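Local coordinates for beta-ketoacyl-[acyl-carrier-protein] synthase FabY (Pseudomonas aeruginosa, PDB 4CW4), which catalyses the condensation of acetyl-CoA with malonyl-ACP to acetoacetyl-ACP, the primer that starts fatty acid biosynthesis, at residues A445-E450 with D510-Q515; P408-T413 with F534-G539; H105-L110 with E156-S161; Q118-K123 with V149-R154. All coordinates share one frame; numbering follows the deposited sequence. Where two conformers were deposited one is given.

Interaction 1 (A445-E450 with D510-Q515); sequences ANRVTE and DDVHQQ
R447 stands up from helix 444-461 and meets D511 of the loop before strand 517-519 at about a right angle. Its CG sits in the crowded position between backbone N and carbonyl carbon (chi1 73°), and from there the chain runs extended to NE, long enough to bring the guanidinium side-on to the carboxylate. R447 NE points at D511 OD1 over 2.9 Å in a nearly straight bond, within the guanidinium plane and on the syn lone pair. The second arm is less ideal: R447 NH2 reaches D511 OD2 at 3.1 Å from above the carboxylate plane, with the two flat groups turned 45° apart. V512 CG2 lies 3.9 Å from CB of R447, while V448 sets CG2 against the carboxylate carbon, 3.4 Å from D511 CG. The other methyl of V448, CG1, borders the H513 ring obliquely. Valine suits both places, being short and branched close to the backbone. R447 NH1 turns to N358, and a water weakly bridges R447 NH2 and D511 N. With both carboxylate oxygens engaged by a cation at a partly exposed surface, D511 is probably ionised, and the pair ties the loop to the helix by charge.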
# COMPACT_ATOMS: atom_id res chain seq x y z
N ALA A 445 -25.37 4.70 -7.56
CA ALA A 445 -24.54 4.29 -8.69
C ALA A 445 -24.24 2.80 -8.65
O ALA A 445 -24.30 2.13 -9.68
CB ALA A 445 -23.23 5.07 -8.71
N ASN A 446 -23.92 2.27 -7.48
CA ASN A 446 -23.53 0.87 -7.41
C ASN A 446 -24.71 -0.05 -7.71
O ASN A 446 -24.56 -1.06 -8.39
CB ASN A 446 -22.93 0.46 -6.07
CG ASN A 446 -22.41 -0.97 -6.12
OD1 ASN A 446 -21.36 -1.22 -6.70
ND2 ASN A 446 -23.17 -1.90 -5.57
N ARG A 447 -25.88 0.27 -7.19
CA ARG A 447 -26.98 -0.68 -7.34
C ARG A 447 -27.34 -0.87 -8.80
O ARG A 447 -27.68 -1.97 -9.21
CB ARG A 447 -28.20 -0.24 -6.50
CG ARG A 447 -28.96 0.94 -7.05
CD ARG A 447 -30.00 1.45 -6.05
NE ARG A 447 -30.91 2.41 -6.68
CZ ARG A 447 -31.38 3.53 -6.14
NH1 ARG A 447 -31.03 3.89 -4.92
NH2 ARG A 447 -32.21 4.28 -6.82
N VAL A 448 -27.24 0.20 -9.58
CA VAL A 448 -27.49 0.11 -11.02
C VAL A 448 -26.30 -0.52 -11.76
O VAL A 448 -26.46 -1.52 -12.47
CB VAL A 448 -27.82 1.51 -11.62
CG1 VAL A 448 -27.87 1.46 -13.15
CG2 VAL A 448 -29.13 2.01 -11.06
N THR A 449 -25.11 0.06 -11.59
CA THR A 449 -23.96 -0.42 -12.36
C THR A 449 -23.56 -1.86 -12.04
O THR A 449 -23.23 -2.62 -12.94
CB THR A 449 -22.73 0.49 -12.23
OG1 THR A 449 -22.32 0.59 -10.86
CG2 THR A 449 -23.04 1.83 -12.76
N GLU A 450 -23.61 -2.25 -10.77
CA GLU A 450 -23.24 -3.61 -10.41
C GLU A 450 -24.30 -4.61 -10.85
O GLU A 450 -23.96 -5.67 -11.36
CB GLU A 450 -22.96 -3.78 -8.91
CG GLU A 450 -22.36 -5.15 -8.63
CD GLU A 450 -22.00 -5.45 -7.18
OE1 GLU A 450 -22.50 -4.79 -6.26
OE2 GLU A 450 -21.25 -6.43 -6.96
N ASP A 510 -36.30 0.31 -7.93
CA ASP A 510 -36.89 0.15 -9.25
C ASP A 510 -35.88 0.17 -10.39
O ASP A 510 -36.16 -0.37 -11.44
CB ASP A 510 -37.93 1.25 -9.49
CG ASP A 510 -39.09 1.18 -8.53
OD1 ASP A 510 -39.99 0.35 -8.77
OD2 ASP A 510 -39.08 1.93 -7.52
N ASP A 511 -34.72 0.79 -10.19
CA ASP A 511 -33.74 0.91 -11.28
C ASP A 511 -32.70 -0.21 -11.30
O ASP A 511 -31.81 -0.22 -12.13
CB ASP A 511 -33.08 2.29 -11.30
CG ASP A 511 -32.34 2.64 -10.01
OD1 ASP A 511 -32.15 1.74 -9.16
OD2 ASP A 511 -31.92 3.83 -9.88
N VAL A 512 -32.82 -1.17 -10.38
CA VAL A 512 -31.88 -2.28 -10.34
C VAL A 512 -32.22 -3.28 -11.46
O VAL A 512 -33.38 -3.59 -11.70
CB VAL A 512 -31.91 -2.95 -8.98
CG1 VAL A 512 -31.15 -4.28 -8.99
CG2 VAL A 512 -31.33 -2.00 -7.91
N HIS A 513 -31.19 -3.79 -12.12
CA HIS A 513 -31.36 -4.77 -13.20
C HIS A 513 -31.46 -6.17 -12.59
O HIS A 513 -30.49 -6.67 -12.03
CB HIS A 513 -30.17 -4.71 -14.15
CG HIS A 513 -30.01 -3.40 -14.86
ND1 HIS A 513 -29.53 -3.32 -16.15
CD2 HIS A 513 -30.22 -2.13 -14.45
CE1 HIS A 513 -29.46 -2.05 -16.51
NE2 HIS A 513 -29.87 -1.31 -15.50
N GLN A 514 -32.63 -6.80 -12.70
CA GLN A 514 -32.92 -8.03 -11.98
C GLN A 514 -33.28 -9.24 -12.81
O GLN A 514 -33.55 -10.28 -12.23
CB GLN A 514 -34.16 -7.81 -11.09
CG GLN A 514 -33.99 -6.85 -10.00
CD GLN A 514 -35.08 -6.93 -8.99
OE1 GLN A 514 -36.03 -6.13 -8.99
NE2 GLN A 514 -34.94 -7.87 -8.06
N GLN A 515 -33.35 -9.12 -14.13
CA GLN A 515 -33.99 -10.18 -14.91
C GLN A 515 -33.41 -11.56 -14.58
O GLN A 515 -34.16 -12.51 -14.43
CB GLN A 515 -33.95 -9.93 -16.43
CG GLN A 515 -34.76 -11.01 -17.20
CD GLN A 515 -34.76 -10.85 -18.72
OE1 GLN A 515 -34.28 -9.86 -19.29
NE2 GLN A 515 -35.30 -11.86 -19.39
O HOH W 1 -34.86 3.42 -8.47

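Interaction 2 (P408-T413 with F534-G539); sequences PGNYLT and FINSKG
OD1 of N410 is the best-held polar atom across this contact, with two donors from strand 532-539 upon it. The stronger is N536 ND2, 2.9 Å from N410 OD1, in the carbonyl plane and on a lone pair; the other, K538 NZ, bonds weakly at 3.3 Å. The amide of N410 is also used at its other end: ND2 donates to N536 OD1 at 2.8 Å and to T413 OG1, in its own helix, at 2.8 Å with a bent N-H...O angle of 134°. The two asparagines thus meet tip to tip as a cyclic amide pair, their planes 9° apart and each giving and taking one nearly straight bond. Both side chains have CG anti to the backbone N (chi1 -164° in N410). Asparagine fits because its amide carries donor and acceptor side by side; the pair itself brings no charge, though K538 and E450 flank it. K538 comes in across N410, bent so that NZ reaches back. N536 OD1 is also hydrogen-bonded to S546 OG of strand 543-550, and N536 ND2 to E450 of helix 444-461. Next door, the S537 side chain lies about 4 Å from that of H439, a predicted active-site residue, and about 5 Å from that of C286, the inferred one. Helix 409-413 runs nearly antiparallel to strand 534-539, with helix 444-461 touching N410 and Y411, and the second subunit beside P408 and L412.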
# COMPACT_ATOMS: atom_id res chain seq x y z
N PRO A 408 -15.63 0.43 -16.37
CA PRO A 408 -15.95 -0.84 -17.01
C PRO A 408 -15.12 -2.05 -16.61
O PRO A 408 -15.47 -3.14 -17.06
CB PRO A 408 -15.74 -0.56 -18.49
CG PRO A 408 -15.05 0.70 -18.59
CD PRO A 408 -15.22 1.46 -17.33
N GLY A 409 -14.07 -1.89 -15.80
CA GLY A 409 -13.20 -3.00 -15.48
C GLY A 409 -13.91 -4.16 -14.82
O GLY A 409 -13.52 -5.32 -14.98
N ASN A 410 -14.94 -3.87 -14.04
CA ASN A 410 -15.63 -4.93 -13.31
C ASN A 410 -16.40 -5.87 -14.26
O ASN A 410 -16.65 -7.01 -13.91
CB ASN A 410 -16.53 -4.31 -12.24
CG ASN A 410 -17.00 -5.29 -11.18
OD1 ASN A 410 -18.11 -5.13 -10.68
ND2 ASN A 410 -16.17 -6.22 -10.77
N TYR A 411 -16.71 -5.43 -15.49
CA TYR A 411 -17.27 -6.35 -16.48
C TYR A 411 -16.29 -7.48 -16.74
O TYR A 411 -16.65 -8.65 -16.82
CB TYR A 411 -17.59 -5.63 -17.80
CG TYR A 411 -18.87 -4.83 -17.79
CD1 TYR A 411 -18.87 -3.51 -17.37
CD2 TYR A 411 -20.08 -5.40 -18.19
CE1 TYR A 411 -20.03 -2.76 -17.35
CE2 TYR A 411 -21.25 -4.66 -18.18
CZ TYR A 411 -21.22 -3.34 -17.74
OH TYR A 411 -22.35 -2.56 -17.72
N LEU A 412 -15.03 -7.10 -16.90
CA LEU A 412 -13.96 -8.03 -17.22
C LEU A 412 -13.67 -8.98 -16.06
O LEU A 412 -13.51 -10.19 -16.28
CB LEU A 412 -12.70 -7.27 -17.61
CG LEU A 412 -12.66 -6.69 -19.03
CD1 LEU A 412 -13.80 -5.75 -19.33
CD2 LEU A 412 -11.34 -5.99 -19.26
N THR A 413 -13.61 -8.46 -14.83
CA THR A 413 -13.29 -9.33 -13.70
C THR A 413 -14.40 -10.36 -13.47
O THR A 413 -14.11 -11.53 -13.23
CB THR A 413 -12.98 -8.55 -12.39
OG1 THR A 413 -14.16 -7.92 -11.86
CG2 THR A 413 -11.93 -7.47 -12.63
N PHE A 534 -18.78 -16.31 -6.15
CA PHE A 534 -18.04 -15.23 -6.79
C PHE A 534 -18.06 -14.02 -5.87
O PHE A 534 -19.13 -13.45 -5.58
CB PHE A 534 -18.69 -14.90 -8.12
CG PHE A 534 -18.72 -16.08 -9.06
CD1 PHE A 534 -17.58 -16.49 -9.70
CD2 PHE A 534 -19.89 -16.78 -9.26
CE1 PHE A 534 -17.59 -17.56 -10.54
CE2 PHE A 534 -19.91 -17.87 -10.10
CZ PHE A 534 -18.75 -18.26 -10.74
N ILE A 535 -16.88 -13.64 -5.39
CA ILE A 535 -16.71 -12.46 -4.54
C ILE A 535 -16.43 -11.27 -5.44
O ILE A 535 -15.45 -11.29 -6.20
CB ILE A 535 -15.52 -12.63 -3.58
CG1 ILE A 535 -15.58 -13.94 -2.78
CG2 ILE A 535 -15.43 -11.44 -2.64
CD1 ILE A 535 -16.76 -14.13 -1.92
N ASN A 536 -17.27 -10.24 -5.39
CA ASN A 536 -17.12 -9.09 -6.25
C ASN A 536 -16.79 -7.81 -5.49
O ASN A 536 -17.38 -7.53 -4.44
CB ASN A 536 -18.37 -8.86 -7.10
CG ASN A 536 -18.08 -8.00 -8.31
OD1 ASN A 536 -17.03 -8.16 -8.96
ND2 ASN A 536 -18.95 -7.04 -8.60
N SER A 537 -15.83 -7.06 -5.99
CA SER A 537 -15.35 -5.88 -5.27
C SER A 537 -14.80 -4.81 -6.20
O SER A 537 -14.33 -5.06 -7.32
CB SER A 537 -14.28 -6.27 -4.26
OG SER A 537 -13.98 -5.24 -3.34
N LYS A 538 -14.82 -3.58 -5.71
CA LYS A 538 -14.35 -2.47 -6.51
C LYS A 538 -14.08 -1.35 -5.58
O LYS A 538 -14.45 -1.36 -4.39
CB LYS A 538 -15.42 -2.00 -7.51
CG LYS A 538 -16.48 -3.02 -7.88
CD LYS A 538 -17.77 -2.39 -8.25
CE LYS A 538 -17.70 -1.63 -9.53
NZ LYS A 538 -18.89 -1.89 -10.37
N GLY A 539 -13.43 -0.35 -6.12
CA GLY A 539 -13.14 0.81 -5.35
C GLY A 539 -12.79 1.88 -6.32
O GLY A 539 -12.67 1.67 -7.53

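Interaction 3 (H105-L110 with E156-S161); sequences HWHKVL and EFKVDS
Three hydrogen-bonded pairs, W106 with S161, K108 with V159 and L110 with F157, join two antiparallel strands closely along their whole length here. Each pair is closed by two N-H...O bonds, the shortest from L110 N to F157 O at 2.8 Å. Packing is snuggest on the face of these residues: L110, its CG anti to the backbone N, lays CD2 against V159 CG1 at 3.6 Å, branched side chains filling the space between neighbouring strands. Next along, K108 runs extended past S161, and its CG lies over one face of the W106 indole, 3.7 Å above the ring plane. The edge is wetter. A water accepts a hydrogen bond from W106 NE1 at 2.9 Å and also bonds S161 OG, which has E131 of the second subunit as a further partner. On the face that carries H107 and D160, the H105 ring reaches D160: H105 NE2 meets D160 OD1 at 2.7 Å, nearly straight and in the ring plane, though from above the carboxylate plane. H107 lies alongside D160, its ND1 bound to L246 of the second subunit. At the far end, the exposed E156 merely lies along V109 CG1, with CD 3.6 Å away. K158 and D160 exchange salt bridges with D160 and K158 of the second subunit, whose strand pairs with F157 to V159. The motif is a two-stranded antiparallel ribbon that continues as a beta-sheet across the homodimer interface.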
# COMPACT_ATOMS: atom_id res chain seq x y z
N HIS A 105 -14.08 17.75 17.64
CA HIS A 105 -13.18 18.88 17.83
C HIS A 105 -12.58 19.36 16.52
O HIS A 105 -12.22 18.57 15.64
CB HIS A 105 -12.06 18.49 18.80
CG HIS A 105 -11.00 19.55 18.94
ND1 HIS A 105 -9.86 19.56 18.17
CD2 HIS A 105 -10.92 20.62 19.77
CE1 HIS A 105 -9.12 20.61 18.50
NE2 HIS A 105 -9.73 21.26 19.48
N TRP A 106 -12.46 20.68 16.42
CA TRP A 106 -11.62 21.31 15.41
C TRP A 106 -11.16 22.66 15.94
O TRP A 106 -11.42 23.00 17.09
CB TRP A 106 -12.34 21.45 14.07
CG TRP A 106 -13.57 22.33 14.05
CD1 TRP A 106 -14.67 22.26 14.87
CD2 TRP A 106 -13.85 23.36 13.09
NE1 TRP A 106 -15.59 23.21 14.51
CE2 TRP A 106 -15.11 23.90 13.42
CE3 TRP A 106 -13.15 23.91 12.01
CZ2 TRP A 106 -15.69 24.94 12.70
CZ3 TRP A 106 -13.72 24.95 11.31
CH2 TRP A 106 -14.98 25.44 11.64
N HIS A 107 -10.46 23.42 15.10
CA HIS A 107 -10.09 24.80 15.44
C HIS A 107 -10.81 25.77 14.52
O HIS A 107 -10.74 25.61 13.32
CB HIS A 107 -8.59 25.04 15.24
CG HIS A 107 -7.70 24.30 16.18
ND1 HIS A 107 -6.44 23.87 15.81
CD2 HIS A 107 -7.85 23.93 17.47
CE1 HIS A 107 -5.87 23.25 16.82
NE2 HIS A 107 -6.70 23.29 17.85
N LYS A 108 -11.46 26.79 15.07
CA LYS A 108 -11.88 27.93 14.25
C LYS A 108 -10.76 28.95 14.24
O LYS A 108 -10.04 29.10 15.22
CB LYS A 108 -13.11 28.61 14.83
CG LYS A 108 -14.41 27.87 14.61
CD LYS A 108 -15.57 28.79 15.00
CE LYS A 108 -16.91 28.12 14.86
NZ LYS A 108 -17.99 29.10 15.18
N VAL A 109 -10.66 29.66 13.13
CA VAL A 109 -9.83 30.85 13.04
C VAL A 109 -10.61 32.00 13.68
O VAL A 109 -11.69 32.36 13.22
CB VAL A 109 -9.47 31.20 11.61
CG1 VAL A 109 -8.69 32.53 11.55
CG2 VAL A 109 -8.65 30.07 10.98
N LEU A 110 -10.05 32.56 14.74
CA LEU A 110 -10.65 33.69 15.43
C LEU A 110 -9.78 34.92 15.17
O LEU A 110 -8.64 35.00 15.65
CB LEU A 110 -10.75 33.39 16.92
CG LEU A 110 -11.23 34.52 17.83
CD1 LEU A 110 -12.64 34.96 17.46
CD2 LEU A 110 -11.19 34.07 19.27
N GLU A 156 -4.72 36.38 13.93
CA GLU A 156 -5.48 35.15 13.92
C GLU A 156 -5.03 34.23 15.02
O GLU A 156 -3.87 33.84 15.09
CB GLU A 156 -5.28 34.44 12.58
CG GLU A 156 -5.93 35.15 11.42
CD GLU A 156 -5.91 34.32 10.16
OE1 GLU A 156 -5.29 33.24 10.18
OE2 GLU A 156 -6.51 34.74 9.16
N PHE A 157 -5.96 33.90 15.89
CA PHE A 157 -5.78 32.81 16.82
C PHE A 157 -6.59 31.62 16.33
O PHE A 157 -7.54 31.77 15.57
CB PHE A 157 -6.28 33.22 18.21
CG PHE A 157 -5.41 34.25 18.84
CD1 PHE A 157 -4.20 33.89 19.36
CD2 PHE A 157 -5.79 35.58 18.88
CE1 PHE A 157 -3.36 34.83 19.93
CE2 PHE A 157 -4.96 36.50 19.45
CZ PHE A 157 -3.74 36.12 19.98
N LYS A 158 -6.19 30.44 16.77
CA LYS A 158 -7.02 29.25 16.59
C LYS A 158 -7.64 28.87 17.93
O LYS A 158 -6.95 28.82 18.95
CB LYS A 158 -6.22 28.09 16.02
CG LYS A 158 -6.20 28.02 14.46
CD LYS A 158 -5.82 29.34 13.77
CE LYS A 158 -4.35 29.71 13.95
NZ LYS A 158 -3.90 30.88 13.08
N VAL A 159 -8.95 28.64 17.93
CA VAL A 159 -9.67 28.30 19.16
C VAL A 159 -10.38 26.95 19.01
O VAL A 159 -10.90 26.62 17.95
CB VAL A 159 -10.70 29.41 19.54
CG1 VAL A 159 -10.00 30.69 19.86
CG2 VAL A 159 -11.72 29.64 18.43
N ASP A 160 -10.42 26.18 20.10
CA ASP A 160 -11.14 24.92 20.11
C ASP A 160 -12.61 25.16 19.88
O ASP A 160 -13.21 26.06 20.48
CB ASP A 160 -10.94 24.21 21.45
CG ASP A 160 -9.49 23.96 21.73
OD1 ASP A 160 -8.81 23.37 20.87
OD2 ASP A 160 -9.01 24.43 22.78
N SER A 161 -13.18 24.34 19.02
CA SER A 161 -14.61 24.38 18.75
C SER A 161 -15.10 22.97 18.42
O SER A 161 -14.30 22.08 18.18
CB SER A 161 -14.89 25.33 17.59
OG SER A 161 -16.26 25.71 17.53
O HOH W 2 -17.87 24.46 15.71

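Interaction 4 (Q118-K123 with V149-R154); sequences QALTFK and VSIHER
The ring of F122 provides the broad surface of this contact, and the side chains of V149 and I151 fit around it. F122 holds CG in the crowded position between backbone N and carbonyl carbon (chi1 55°), which brings the phenyl toward strand 147-151. V149 then sits over one ring face: its CB lies 4.0 Å from the centroid of the F122 ring, 24° off the normal, a CH-pi contact displaced toward the rim. From there V149 CG1 comes down beside F122 CZ at 3.6 Å. I151 meets the ring differently, at its edge and in its plane, where CD1 approaches F122 CE2 to 3.8 Å; the anti second torsion of I151 extends that methyl to the rim. L120 completes this face by lying alongside I151 and pointing the same way, with CD2 4.0 Å from I151 CB. A flat ring thus meets branched aliphatic groups at both face and edge, a good match of shapes. The opposite face of the sheet is small and polar: T121 and S150 form a close non-hydrogen-bonded pair, and their hydroxyls share a hydrogen bond of 3.0 Å between T121 OG1 and S150 OG. Short side chains suit a place where the CA atoms of T121 and S150 are only 4.3 Å apart. Strand 147-151 is also paired with strand 138-141, while L112 and T121 of the second subunit pack on F122 and L120. The chemistry is therefore two-sided: apolar packing on the F122 face, hydroxyl pairing on the T121 face, and three backbone bonds running between them, two exchanged by F122 and V149 and one from I151 N to L120 O.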
# COMPACT_ATOMS: atom_id res chain seq x y z
N GLN A 118 -11.21 49.46 23.60
CA GLN A 118 -10.70 48.60 24.69
C GLN A 118 -9.33 48.01 24.35
O GLN A 118 -9.10 47.56 23.22
CB GLN A 118 -11.67 47.44 24.95
CG GLN A 118 -12.95 47.80 25.70
CD GLN A 118 -12.72 48.02 27.19
OE1 GLN A 118 -12.00 47.26 27.84
NE2 GLN A 118 -13.32 49.08 27.73
N ALA A 119 -8.41 47.99 25.32
CA ALA A 119 -7.12 47.35 25.10
C ALA A 119 -7.27 45.83 24.95
O ALA A 119 -8.17 45.23 25.56
CB ALA A 119 -6.15 47.67 26.24
N LEU A 120 -6.42 45.22 24.13
CA LEU A 120 -6.33 43.77 24.02
C LEU A 120 -5.00 43.32 24.62
O LEU A 120 -3.93 43.38 23.97
CB LEU A 120 -6.45 43.31 22.58
CG LEU A 120 -6.21 41.82 22.31
CD1 LEU A 120 -6.89 40.92 23.34
CD2 LEU A 120 -6.69 41.47 20.91
N THR A 121 -5.08 42.87 25.85
CA THR A 121 -3.93 42.71 26.69
C THR A 121 -4.12 41.47 27.53
O THR A 121 -5.23 41.18 27.98
CB THR A 121 -3.79 43.93 27.58
OG1 THR A 121 -3.80 45.09 26.75
CG2 THR A 121 -2.52 43.89 28.39
N PHE A 122 -3.03 40.75 27.76
CA PHE A 122 -3.07 39.56 28.58
C PHE A 122 -1.69 39.26 29.11
O PHE A 122 -0.69 39.76 28.58
CB PHE A 122 -3.62 38.37 27.79
CG PHE A 122 -2.87 38.10 26.51
CD1 PHE A 122 -1.73 37.30 26.52
CD2 PHE A 122 -3.30 38.63 25.31
CE1 PHE A 122 -1.04 37.05 25.35
CE2 PHE A 122 -2.61 38.39 24.15
CZ PHE A 122 -1.49 37.59 24.16
N LYS A 123 -1.64 38.47 30.18
CA LYS A 123 -0.36 37.97 30.65
C LYS A 123 -0.17 36.56 30.14
O LYS A 123 -1.13 35.81 29.95
CB LYS A 123 -0.26 38.01 32.17
CG LYS A 123 -1.07 36.97 32.88
CD LYS A 123 -1.18 37.34 34.34
CE LYS A 123 -1.62 36.17 35.19
NZ LYS A 123 -1.60 36.56 36.63
N VAL A 149 1.44 41.20 27.50
CA VAL A 149 1.37 41.32 26.05
C VAL A 149 0.18 42.18 25.65
O VAL A 149 -0.90 42.04 26.21
CB VAL A 149 1.18 39.93 25.42
CG1 VAL A 149 1.18 40.03 23.91
CG2 VAL A 149 2.27 39.00 25.91
N SER A 150 0.38 43.05 24.68
CA SER A 150 -0.73 43.79 24.07
C SER A 150 -0.64 43.73 22.57
O SER A 150 0.44 43.75 21.99
CB SER A 150 -0.77 45.25 24.52
OG SER A 150 -0.98 45.32 25.90
N ILE A 151 -1.80 43.63 21.95
CA ILE A 151 -1.94 43.45 20.52
C ILE A 151 -2.61 44.70 19.96
O ILE A 151 -3.57 45.21 20.54
CB ILE A 151 -2.78 42.19 20.22
CG1 ILE A 151 -2.01 40.94 20.66
CG2 ILE A 151 -3.14 42.13 18.75
CD1 ILE A 151 -2.80 39.64 20.57
N HIS A 152 -2.10 45.17 18.83
CA HIS A 152 -2.55 46.45 18.25
C HIS A 152 -3.12 46.33 16.85
O HIS A 152 -3.69 47.29 16.31
CB HIS A 152 -1.37 47.42 18.22
CG HIS A 152 -0.66 47.51 19.52
ND1 HIS A 152 -1.17 48.22 20.58
CD2 HIS A 152 0.47 46.92 19.97
CE1 HIS A 152 -0.37 48.09 21.62
NE2 HIS A 152 0.64 47.31 21.27
N GLU A 153 -2.97 45.14 16.28
CA GLU A 153 -3.30 44.85 14.89
C GLU A 153 -4.19 43.60 14.89
O GLU A 153 -4.08 42.79 15.81
CB GLU A 153 -2.02 44.51 14.14
CG GLU A 153 -1.76 45.24 12.86
CD GLU A 153 -0.68 44.55 12.04
OE1 GLU A 153 0.39 44.22 12.59
OE2 GLU A 153 -0.90 44.32 10.83
N ARG A 154 -5.04 43.45 13.88
CA ARG A 154 -5.79 42.21 13.73
C ARG A 154 -4.83 41.04 13.61
O ARG A 154 -3.83 41.11 12.92
CB ARG A 154 -6.68 42.23 12.48
CG ARG A 154 -7.56 40.99 12.35
CD ARG A 154 -8.26 40.91 11.00
NE ARG A 154 -9.10 42.07 10.71
CZ ARG A 154 -9.74 42.26 9.56
NH1 ARG A 154 -9.64 41.36 8.58
NH2 ARG A 154 -10.48 43.35 9.37

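From the N terminus, strand 104-112 leads into strand 120-124, and the chain returns through strands 147-151 and 155-163. Interaction 4 therefore closes first, nested inside the loop that interaction 3 closes, and the two touch where F157 packs on I151. Together they build an arm of antiparallel strands reaching out along the second subunit. Interaction 2 opens much later, at helix 409-425, and closes at strand 532-539; interaction 1 is nested within it, joining helix 444-461 to the loop before strand 517-519. These two meet through E450 and N536 in the catalytic body, about 28 Å or more from the arm contacts between nearest atoms.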